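Local coordinates for Cobalt/magnesium transport protein CorA (Methanocaldococcus jannaschii, PDB 4EGW) that mediates the influx of magnesium ions across the cell membrane, alternating between open and closed states according to the cytoplasmic magnesium level, at residues Leu50-Cys55 with Asn121-Ile126; Ala102-Glu107 with His127-Lys132; Glu197-Leu202 with Ser262-Thr267; Ser212-Arg217 with Gln248-Ser253. All blocks are in the same frame, centred on the assembly; numbering follows the deposited sequence.

In the fold
Contacts 1 and 2 belong to the alpha/beta part of the cytoplasmic domain, contacts 3 and 4 to its long helices. Contact 1 is a buried, hydrogen-bonded pair of parallel strands; contact 2, about 18 Å away between centres and touching it, is a partly buried packing of methyl groups, an aromatic ring, a lysine stem and a carboxylate. Contacts 3 and 4 both pair helix 193-225 with helix 233-270, their centres about 21 Å apart. Contact 3 packs isoleucine and leucine on methionine and threonine; contact 4 packs leucine, isoleucine and an arginine stem on leucine, isoleucine and serine. Contact 4, nearer the chain's centre, has no exposed touching residue; contact 3 includes the exposed Leu200.

Contact 1: residues Leu50-Cys55 with Asn121-Ile126; sequences LIWIDC and NLLLTI
Ile51-Cys55 and Leu122-Ile126 are neighbouring parallel strands of the mixed sheet in the cytoplasmic domain, their directions only 14° apart. The backbones are joined by a regular ladder: Ile51 N gives to Asn121 O, Ile51 O takes Leu123 N at 3.0 Å, Ile53 N reaches Leu123 O at 3.1 Å, Thr125 N gives to Ile53 O, and Cys55 N binds Thr125 O at 2.8 Å.

On the face of Trp52, Leu123, Asp54 and Thr125 the chemistry is partly polar. The indole swings CG anti to its backbone N (chi1 180°), which brings the edge of the ring over the next strand, where NE1 donates a hydrogen bond to Thr125 OG1 (3.0 Å). The hydroxyl lies 20° out of the ring plane, and it donates a hydrogen bond to Asp54 OD1, modelled so short that its length is doubtful. A threonine suits the spot because one hydroxyl can both accept and donate, while its CG2 packs against the indole. Asp54 is held again through OD2 by His127. Leu123 lies alongside Trp52, CD1 to CD1 3.9 Å.

The other face is apolar. Leu122 CD1 meets Ile53 CG1 at 3.7 Å, and Ile126 CD1 touches Cys55 CB at 3.5 Å. At the strand entrance the amide of Asn121 lies beside Ile51 CD1 and is tied to Tyr48 O and Arg49 O.

A buried parallel strand pair, with helices 132-143 and 156-186 packed on its Trp52 face, is typical of a mixed alpha/beta sheet.

Contact 2: residues Ala102-Glu107 with His127-Lys132; sequences APLFEE and HSDKIK
Ala102 CB abuts Ile131 CG2 at 3.4 Å, a tight fit for which the small methyl of an alanine is well suited. Leu104 crosses Asp129 at about a right angle, and both of its methyls face the carboxylate, Leu104 CD2 standing 3.3 Å from Asp129 OD2. Phe105 lies at about a right angle to Lys132: its CZ is 3.3 Å from Lys132 CB, and Lys132 CD sits over the ring face, 4.3 Å from the centroid, in a CH-pi contact. The lysine suits this place because its aliphatic stem can cover an aromatic ring while the chain bends onward.

These pairs bring the end of strand 96-104 against the loop that leads from strand 122-127 into helix 132-143, with Ile131 at the N-cap position. Strand 110-119 runs between the two strands in the sheet, and it positions the first shell. Thr112 binds Asp129 OD2 through its hydroxyl, fixing the carboxylate beside Leu104, while its backbone pairs with Ala102. The loop backbone is tied down by a very short hydrogen bond from His127 ND1 to Asp129 O. Replacing Leu104 with a serine removes both methyls and would probably open a gap beside Asp129, leaving the carboxylate held by Thr112 but without its apolar wall. Farther out, Ile131 rests on Leu114, Ala102 packs on Ile165 of helix 156-186, and Lys132 touches Asp178 of the second subunit.

Contact 3: residues Glu197-Leu202 with Ser262-Thr267; sequences EKILGL and SMMDIT
Ile199 points straight at helix 233-270, while Thr267 reaches back past it from the opposite direction, so that the two side chains slide by each other. Ile199 carries CG1 anti to its carbonyl carbon (chi1 -59°), which sends CD1 out to the backbone of Met263 and Met264 and to within 3.0 Å of Thr267 OG1. The same methyl lies 4.0 Å from Met263 CB. Met264 crosses obliquely on the other branch: its chain bends at chi2, and SD settles 3.9 Å from Ile199 CG2 and 4.0 Å from Leu200 CD2. A flexible thioether suits this place, since one polarisable atom can fill the groove beside two successive residues.

The buried hydroxyl of Thr267 is satisfied within its own helix, giving a 2.9 Å bond to Met263 O, which it approaches from above the carbonyl plane; that oxygen also receives Thr267 N. A valine in its place would probably leave Met263 O without its second donor and set a methyl too close to Ile199 CD1.

Segments 197-202 and 262-267, of helices 193-225 and 233-270, run antiparallel, their axes 10.0 Å apart at a crossing angle of -158°. A third helix, 156-186, completes the packing, for Leu180 and Leu183 touch Met263 and Leu176 touches Leu202, while Leu187 and Tyr191 of the loop after it close over Thr267.

Contact 4: residues Ser212-Arg217 with Gln248-Ser253; sequences SLIANR and QLIDMS
Leu213 and Ile250 both turn their first branch away from the carbonyl carbon, Leu213 CG at chi1 -62° and Ile250 CG1 at chi1 -63°; both CB atoms already face the partner helix, and these torsions carry the branches across. Where they meet, Leu213 CB is 3.3 Å from Ile250 CG1, the tightest of the apolar approaches between these segments. Ile250 continues with an extended chain, so its CD1 runs on over the turn of the facing helix: it comes 3.4 Å from the backbone oxygen of Leu213, 3.6 Å from Ile214 CD1 and 3.9 Å from Arg217 CD. One isoleucine thus lies against Leu213, Ile214 and Arg217, and its slim, unbranched end suits a place beside the Leu213 carbonyl.

The segments are parts of helices 193-225 and 233-270, long antiparallel partners in the CorA cytoplasmic domain; here their axes stand 9.5 Å apart and cross at -161°.

On the far side of Leu213 the forked end spreads over the second helix. CD1 approaches Ser253 OG at 3.4 Å and Leu249 CB at 3.9 Å, while CD2 rests against Leu249 CD1. A serine fits here because its small side chain leaves room for the leucine and turns its hydroxyl to its own helix, giving a 2.6 Å bond to Leu249 O, an oxygen that also accepts Ser253 N. Leu249 and Ser253 both reach Leu173 of helix 156-186, and His210, one turn before Leu213, packs on Ile250 and Ser253. Arg217 also touches Tyr243, Thr246 and Leu247 of helix 233-270.

Contact 1: residues Leu50-Cys55 with Asn121-Ile126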
# COMPACT_ATOMS: atom_id res chain seq x y z
N LEU A 50 9.10 -5.16 -25.49
CA LEU A 50 9.02 -3.76 -25.13
C LEU A 50 10.34 -3.24 -24.57
O LEU A 50 11.26 -4.01 -24.32
CB LEU A 50 7.92 -3.55 -24.08
CG LEU A 50 7.57 -4.74 -23.16
CD1 LEU A 50 6.87 -4.29 -21.90
CD2 LEU A 50 6.71 -5.78 -23.87
N ILE A 51 10.39 -1.93 -24.33
CA ILE A 51 11.52 -1.30 -23.67
C ILE A 51 10.97 -0.21 -22.77
O ILE A 51 10.09 0.55 -23.17
CB ILE A 51 12.51 -0.66 -24.66
CG1 ILE A 51 12.99 -1.67 -25.70
CG2 ILE A 51 13.70 -0.04 -23.93
CD1 ILE A 51 12.11 -1.72 -26.94
N TRP A 52 11.49 -0.14 -21.55
CA TRP A 52 11.08 0.91 -20.64
C TRP A 52 12.24 1.87 -20.42
O TRP A 52 13.24 1.52 -19.80
CB TRP A 52 10.61 0.34 -19.30
CG TRP A 52 10.19 1.41 -18.33
CD1 TRP A 52 9.91 2.71 -18.62
CD2 TRP A 52 10.03 1.27 -16.91
NE1 TRP A 52 9.57 3.38 -17.48
CE2 TRP A 52 9.63 2.52 -16.41
CE3 TRP A 52 10.17 0.20 -16.02
CZ2 TRP A 52 9.38 2.75 -15.06
CZ3 TRP A 52 9.92 0.43 -14.67
CH2 TRP A 52 9.52 1.69 -14.21
N ILE A 53 12.10 3.08 -20.94
CA ILE A 53 13.07 4.13 -20.68
C ILE A 53 12.49 5.11 -19.67
O ILE A 53 11.44 5.72 -19.90
CB ILE A 53 13.46 4.89 -21.96
CG1 ILE A 53 13.94 3.92 -23.03
CG2 ILE A 53 14.54 5.94 -21.67
CD1 ILE A 53 14.49 4.60 -24.25
N ASP A 54 13.15 5.23 -18.53
CA ASP A 54 12.78 6.25 -17.56
C ASP A 54 13.83 7.33 -17.59
O ASP A 54 15.02 7.08 -17.41
CB ASP A 54 12.68 5.66 -16.16
CG ASP A 54 12.33 6.71 -15.12
OD1 ASP A 54 11.18 7.17 -15.12
OD2 ASP A 54 13.22 7.07 -14.31
N CYS A 55 13.38 8.55 -17.85
CA CYS A 55 14.30 9.66 -17.92
C CYS A 55 14.03 10.64 -16.79
O CYS A 55 13.03 11.37 -16.79
CB CYS A 55 14.17 10.36 -19.26
SG CYS A 55 15.27 11.75 -19.41
N ASN A 121 6.43 -0.22 -29.18
CA ASN A 121 6.74 -1.05 -28.02
C ASN A 121 7.49 -0.30 -26.92
O ASN A 121 7.86 -0.91 -25.91
CB ASN A 121 7.48 -2.32 -28.44
CG ASN A 121 8.84 -2.03 -29.06
OD1 ASN A 121 9.11 -0.92 -29.52
ND2 ASN A 121 9.72 -3.04 -29.07
N LEU A 122 7.71 1.01 -27.10
CA LEU A 122 8.45 1.78 -26.11
C LEU A 122 7.61 2.58 -25.12
O LEU A 122 6.95 3.55 -25.50
CB LEU A 122 9.43 2.74 -26.79
CG LEU A 122 9.91 3.85 -25.86
CD1 LEU A 122 10.63 3.28 -24.65
CD2 LEU A 122 10.82 4.82 -26.60
N LEU A 123 7.66 2.19 -23.85
CA LEU A 123 7.06 2.98 -22.77
C LEU A 123 8.16 3.84 -22.17
O LEU A 123 9.07 3.33 -21.51
CB LEU A 123 6.51 2.04 -21.69
CG LEU A 123 5.62 2.52 -20.53
CD1 LEU A 123 6.28 3.59 -19.67
CD2 LEU A 123 4.27 2.99 -21.00
N LEU A 124 8.08 5.15 -22.39
CA LEU A 124 9.02 6.09 -21.80
C LEU A 124 8.32 6.84 -20.68
O LEU A 124 7.26 7.43 -20.89
CB LEU A 124 9.54 7.08 -22.84
CG LEU A 124 10.21 8.35 -22.30
CD1 LEU A 124 11.46 8.04 -21.49
CD2 LEU A 124 10.55 9.37 -23.39
N THR A 125 8.91 6.80 -19.49
CA THR A 125 8.44 7.58 -18.35
C THR A 125 9.41 8.70 -18.13
O THR A 125 10.58 8.48 -17.83
CB THR A 125 8.46 6.77 -17.05
OG1 THR A 125 9.79 6.29 -16.81
CG2 THR A 125 7.49 5.61 -17.12
N ILE A 126 8.92 9.93 -18.28
CA ILE A 126 9.79 11.07 -18.15
C ILE A 126 9.34 11.99 -17.01
O ILE A 126 8.17 12.41 -16.94
CB ILE A 126 9.89 11.83 -19.49
CG1 ILE A 126 10.91 12.96 -19.39
CG2 ILE A 126 8.52 12.34 -19.93
CD1 ILE A 126 12.02 12.84 -20.41

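Contact 2: residues Ala102-Glu107 with His127-Lys132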
# COMPACT_ATOMS: atom_id res chain seq x y z
N ALA A 102 2.08 12.14 -9.44
CA ALA A 102 2.61 11.22 -8.46
C ALA A 102 3.04 12.01 -7.23
O ALA A 102 3.44 13.17 -7.34
CB ALA A 102 3.78 10.49 -9.05
N PRO A 103 2.95 11.38 -6.05
CA PRO A 103 3.39 12.02 -4.81
C PRO A 103 4.85 12.50 -4.92
O PRO A 103 5.67 11.87 -5.57
CB PRO A 103 3.26 10.90 -3.77
CG PRO A 103 2.24 9.98 -4.34
CD PRO A 103 2.50 10.00 -5.82
N LEU A 104 5.14 13.63 -4.28
CA LEU A 104 6.47 14.22 -4.31
C LEU A 104 6.86 14.48 -2.87
O LEU A 104 6.08 15.03 -2.08
CB LEU A 104 6.44 15.54 -5.07
CG LEU A 104 7.68 16.42 -4.97
CD1 LEU A 104 8.89 15.69 -5.50
CD2 LEU A 104 7.48 17.74 -5.72
N PHE A 105 8.07 14.09 -2.50
CA PHE A 105 8.44 14.12 -1.10
C PHE A 105 9.47 15.21 -0.82
O PHE A 105 10.35 15.48 -1.64
CB PHE A 105 8.95 12.75 -0.66
CG PHE A 105 8.21 11.60 -1.31
CD1 PHE A 105 8.28 11.40 -2.69
CD2 PHE A 105 7.47 10.71 -0.55
CE1 PHE A 105 7.61 10.34 -3.29
CE2 PHE A 105 6.81 9.65 -1.15
CZ PHE A 105 6.87 9.47 -2.52
N GLU A 106 9.31 15.86 0.33
CA GLU A 106 10.15 16.97 0.74
C GLU A 106 10.01 17.03 2.25
O GLU A 106 9.46 16.11 2.86
CB GLU A 106 9.64 18.28 0.14
CG GLU A 106 9.16 18.18 -1.31
CD GLU A 106 7.94 19.04 -1.59
OE1 GLU A 106 7.72 20.02 -0.85
OE2 GLU A 106 7.21 18.73 -2.56
N GLU A 107 10.49 18.11 2.86
CA GLU A 107 10.13 18.38 4.24
C GLU A 107 8.61 18.22 4.32
O GLU A 107 8.09 17.59 5.24
CB GLU A 107 10.53 19.80 4.64
CG GLU A 107 10.06 20.21 6.04
CD GLU A 107 10.01 21.72 6.22
OE1 GLU A 107 9.12 22.36 5.62
OE2 GLU A 107 10.85 22.27 6.97
N HIS A 127 10.27 12.28 -16.10
CA HIS A 127 9.95 13.12 -14.96
C HIS A 127 11.11 14.02 -14.57
O HIS A 127 12.26 13.61 -14.59
CB HIS A 127 9.50 12.27 -13.77
CG HIS A 127 10.43 11.16 -13.42
ND1 HIS A 127 11.23 11.18 -12.29
CD2 HIS A 127 10.68 9.97 -14.02
CE1 HIS A 127 11.93 10.06 -12.22
NE2 HIS A 127 11.61 9.31 -13.26
N SER A 128 10.78 15.27 -14.23
CA SER A 128 11.75 16.21 -13.70
C SER A 128 12.01 16.03 -12.20
O SER A 128 13.08 16.38 -11.70
CB SER A 128 11.32 17.64 -13.99
OG SER A 128 11.30 17.88 -15.39
N ASP A 129 11.02 15.51 -11.48
CA ASP A 129 11.19 15.23 -10.06
C ASP A 129 11.29 13.73 -9.86
O ASP A 129 10.71 12.95 -10.62
CB ASP A 129 10.02 15.79 -9.23
CG ASP A 129 10.32 17.16 -8.62
OD1 ASP A 129 11.50 17.45 -8.34
OD2 ASP A 129 9.37 17.94 -8.42
N LYS A 130 12.02 13.30 -8.84
CA LYS A 130 12.06 11.88 -8.55
C LYS A 130 10.63 11.44 -8.36
O LYS A 130 9.78 12.19 -7.88
CB LYS A 130 12.85 11.60 -7.29
CG LYS A 130 13.62 10.29 -7.31
CD LYS A 130 12.78 9.08 -7.75
CE LYS A 130 13.13 8.62 -9.18
NZ LYS A 130 13.11 7.13 -9.34
N ILE A 131 10.34 10.21 -8.77
CA ILE A 131 9.04 9.62 -8.54
C ILE A 131 9.23 8.27 -7.84
O ILE A 131 9.79 7.33 -8.40
CB ILE A 131 8.25 9.48 -9.83
CG1 ILE A 131 8.24 10.83 -10.55
CG2 ILE A 131 6.84 8.99 -9.55
CD1 ILE A 131 7.20 10.93 -11.62
N LYS A 132 8.75 8.21 -6.61
CA LYS A 132 9.05 7.10 -5.74
C LYS A 132 8.74 5.79 -6.42
O LYS A 132 9.42 4.79 -6.21
CB LYS A 132 8.23 7.23 -4.46
CG LYS A 132 8.80 6.47 -3.30
CD LYS A 132 10.06 7.15 -2.78
CE LYS A 132 11.10 6.10 -2.41
NZ LYS A 132 10.48 4.82 -1.95

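Contact 3: residues Glu197-Leu202 with Ser262-Thr267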
# COMPACT_ATOMS: atom_id res chain seq x y z
N GLU A 197 -0.05 25.04 12.42
CA GLU A 197 0.79 25.01 11.23
C GLU A 197 0.90 23.58 10.70
O GLU A 197 0.79 23.35 9.49
CB GLU A 197 2.17 25.59 11.50
CG GLU A 197 2.73 26.40 10.34
CD GLU A 197 1.92 27.66 10.06
OE1 GLU A 197 2.14 28.30 9.00
OE2 GLU A 197 1.05 28.01 10.89
N LYS A 198 1.09 22.63 11.60
CA LYS A 198 1.09 21.23 11.21
C LYS A 198 -0.22 20.91 10.52
O LYS A 198 -0.26 20.12 9.58
CB LYS A 198 1.29 20.31 12.42
CG LYS A 198 1.40 18.82 12.07
CD LYS A 198 2.47 18.54 11.00
CE LYS A 198 3.88 18.95 11.44
NZ LYS A 198 4.91 18.81 10.36
N ILE A 199 -1.30 21.54 10.99
CA ILE A 199 -2.61 21.37 10.38
C ILE A 199 -2.61 21.95 8.98
O ILE A 199 -2.97 21.27 8.01
CB ILE A 199 -3.74 22.07 11.18
CG1 ILE A 199 -3.83 21.53 12.60
CG2 ILE A 199 -5.07 21.83 10.51
CD1 ILE A 199 -5.08 21.97 13.31
N LEU A 200 -2.19 23.20 8.87
CA LEU A 200 -2.11 23.84 7.56
C LEU A 200 -1.14 23.07 6.67
O LEU A 200 -1.28 23.09 5.45
CB LEU A 200 -1.66 25.29 7.69
CG LEU A 200 -2.54 26.20 8.53
CD1 LEU A 200 -2.02 27.62 8.45
CD2 LEU A 200 -3.98 26.12 8.06
N GLY A 201 -0.18 22.40 7.29
CA GLY A 201 0.79 21.60 6.55
C GLY A 201 0.17 20.37 5.91
O GLY A 201 0.37 20.12 4.72
N LEU A 202 -0.58 19.61 6.71
CA LEU A 202 -1.26 18.42 6.22
C LEU A 202 -2.46 18.77 5.37
O LEU A 202 -3.03 17.91 4.71
CB LEU A 202 -1.71 17.54 7.39
CG LEU A 202 -0.59 16.82 8.14
CD1 LEU A 202 -1.19 15.89 9.18
CD2 LEU A 202 0.29 16.04 7.16
N SER A 262 -12.01 20.42 11.03
CA SER A 262 -12.51 20.41 12.40
C SER A 262 -11.41 20.79 13.36
O SER A 262 -11.56 21.69 14.18
CB SER A 262 -13.05 19.03 12.78
OG SER A 262 -14.08 18.63 11.90
N MET A 263 -10.28 20.09 13.24
CA MET A 263 -9.18 20.29 14.16
C MET A 263 -8.77 21.75 14.10
O MET A 263 -8.50 22.36 15.14
CB MET A 263 -8.02 19.35 13.84
CG MET A 263 -8.46 17.88 13.74
SD MET A 263 -7.21 16.58 13.97
CE MET A 263 -5.88 17.22 12.98
N MET A 264 -8.78 22.31 12.90
CA MET A 264 -8.42 23.72 12.77
C MET A 264 -9.39 24.53 13.56
O MET A 264 -8.99 25.30 14.43
CB MET A 264 -8.46 24.20 11.32
CG MET A 264 -7.79 25.57 11.15
SD MET A 264 -6.00 25.48 11.47
CE MET A 264 -5.68 27.17 11.97
N ASP A 265 -10.67 24.35 13.26
CA ASP A 265 -11.72 25.08 13.95
C ASP A 265 -11.41 24.98 15.44
O ASP A 265 -11.52 25.96 16.18
CB ASP A 265 -13.10 24.46 13.67
CG ASP A 265 -13.50 24.52 12.19
OD1 ASP A 265 -12.88 25.28 11.41
OD2 ASP A 265 -14.46 23.81 11.81
N ILE A 266 -10.97 23.79 15.86
CA ILE A 266 -10.63 23.55 17.25
C ILE A 266 -9.43 24.39 17.67
O ILE A 266 -9.51 25.13 18.65
CB ILE A 266 -10.30 22.08 17.49
CG1 ILE A 266 -11.44 21.20 16.99
CG2 ILE A 266 -10.04 21.85 18.96
CD1 ILE A 266 -12.82 21.68 17.44
N THR A 267 -8.34 24.30 16.92
CA THR A 267 -7.13 25.02 17.27
C THR A 267 -7.53 26.47 17.49
O THR A 267 -6.94 27.17 18.32
CB THR A 267 -6.09 24.97 16.14
OG1 THR A 267 -5.95 23.62 15.69
CG2 THR A 267 -4.74 25.47 16.63

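Contact 4: residues Ser212-Arg217 with Gln248-Ser253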
# COMPACT_ATOMS: atom_id res chain seq x y z
N SER A 212 -4.76 16.11 -7.37
CA SER A 212 -3.99 15.15 -8.17
C SER A 212 -4.78 13.89 -8.45
O SER A 212 -4.89 13.46 -9.59
CB SER A 212 -2.68 14.77 -7.47
OG SER A 212 -1.67 15.75 -7.67
N LEU A 213 -5.32 13.31 -7.39
CA LEU A 213 -6.10 12.09 -7.49
C LEU A 213 -7.32 12.33 -8.36
O LEU A 213 -7.78 11.43 -9.05
CB LEU A 213 -6.51 11.62 -6.10
CG LEU A 213 -5.27 11.29 -5.27
CD1 LEU A 213 -5.55 11.35 -3.78
CD2 LEU A 213 -4.72 9.94 -5.66
N ILE A 214 -7.83 13.55 -8.32
CA ILE A 214 -8.91 13.90 -9.22
C ILE A 214 -8.40 13.76 -10.66
O ILE A 214 -8.94 12.99 -11.45
CB ILE A 214 -9.43 15.32 -8.98
CG1 ILE A 214 -10.15 15.39 -7.64
CG2 ILE A 214 -10.41 15.68 -10.06
CD1 ILE A 214 -11.33 14.47 -7.58
N ALA A 215 -7.32 14.48 -10.96
CA ALA A 215 -6.77 14.53 -12.31
C ALA A 215 -6.26 13.17 -12.81
O ALA A 215 -6.39 12.83 -13.99
CB ALA A 215 -5.67 15.57 -12.39
N ASN A 216 -5.66 12.39 -11.90
CA ASN A 216 -5.29 11.02 -12.19
C ASN A 216 -6.53 10.21 -12.51
O ASN A 216 -6.56 9.47 -13.48
CB ASN A 216 -4.63 10.38 -10.97
CG ASN A 216 -3.17 10.73 -10.83
OD1 ASN A 216 -2.64 11.52 -11.60
ND2 ASN A 216 -2.52 10.14 -9.83
N ARG A 217 -7.54 10.39 -11.66
CA ARG A 217 -8.77 9.62 -11.73
C ARG A 217 -9.34 9.60 -13.13
O ARG A 217 -9.67 8.54 -13.67
CB ARG A 217 -9.81 10.23 -10.80
CG ARG A 217 -11.17 9.56 -10.88
CD ARG A 217 -12.22 10.41 -10.19
NE ARG A 217 -12.42 11.66 -10.90
CZ ARG A 217 -13.01 12.74 -10.39
NH1 ARG A 217 -13.46 12.71 -9.14
NH2 ARG A 217 -13.14 13.83 -11.12
N GLN A 248 -11.20 5.70 -3.77
CA GLN A 248 -11.01 5.54 -2.33
C GLN A 248 -10.13 6.68 -1.81
O GLN A 248 -10.49 7.37 -0.85
CB GLN A 248 -10.34 4.21 -1.99
CG GLN A 248 -11.26 3.05 -1.76
CD GLN A 248 -10.50 1.74 -1.63
OE1 GLN A 248 -9.48 1.66 -0.94
NE2 GLN A 248 -10.98 0.70 -2.31
N LEU A 249 -8.97 6.85 -2.45
CA LEU A 249 -7.96 7.78 -1.98
C LEU A 249 -8.52 9.18 -1.95
O LEU A 249 -8.34 9.93 -0.99
CB LEU A 249 -6.74 7.75 -2.90
CG LEU A 249 -6.11 6.37 -3.01
CD1 LEU A 249 -4.91 6.45 -3.90
CD2 LEU A 249 -5.72 5.93 -1.65
N ILE A 250 -9.21 9.53 -3.02
CA ILE A 250 -9.90 10.79 -3.04
C ILE A 250 -10.85 10.87 -1.84
O ILE A 250 -10.89 11.90 -1.14
CB ILE A 250 -10.67 10.96 -4.33
CG1 ILE A 250 -9.69 11.00 -5.49
CG2 ILE A 250 -11.45 12.25 -4.29
CD1 ILE A 250 -10.36 11.10 -6.83
N ASP A 251 -11.58 9.79 -1.57
CA ASP A 251 -12.49 9.73 -0.43
C ASP A 251 -11.75 9.96 0.87
O ASP A 251 -12.16 10.80 1.68
CB ASP A 251 -13.19 8.37 -0.38
CG ASP A 251 -14.26 8.23 -1.42
OD1 ASP A 251 -15.04 9.20 -1.61
OD2 ASP A 251 -14.34 7.16 -2.06
N MET A 252 -10.68 9.20 1.08
CA MET A 252 -9.86 9.36 2.27
C MET A 252 -9.37 10.80 2.31
O MET A 252 -9.57 11.52 3.30
CB MET A 252 -8.66 8.41 2.25
CG MET A 252 -8.97 6.96 1.86
SD MET A 252 -7.46 5.94 1.80
CE MET A 252 -8.09 4.44 1.04
N SER A 253 -8.73 11.24 1.23
CA SER A 253 -8.32 12.63 1.13
C SER A 253 -9.50 13.52 1.50
O SER A 253 -9.37 14.42 2.31
CB SER A 253 -7.83 12.94 -0.28
OG SER A 253 -6.80 12.03 -0.64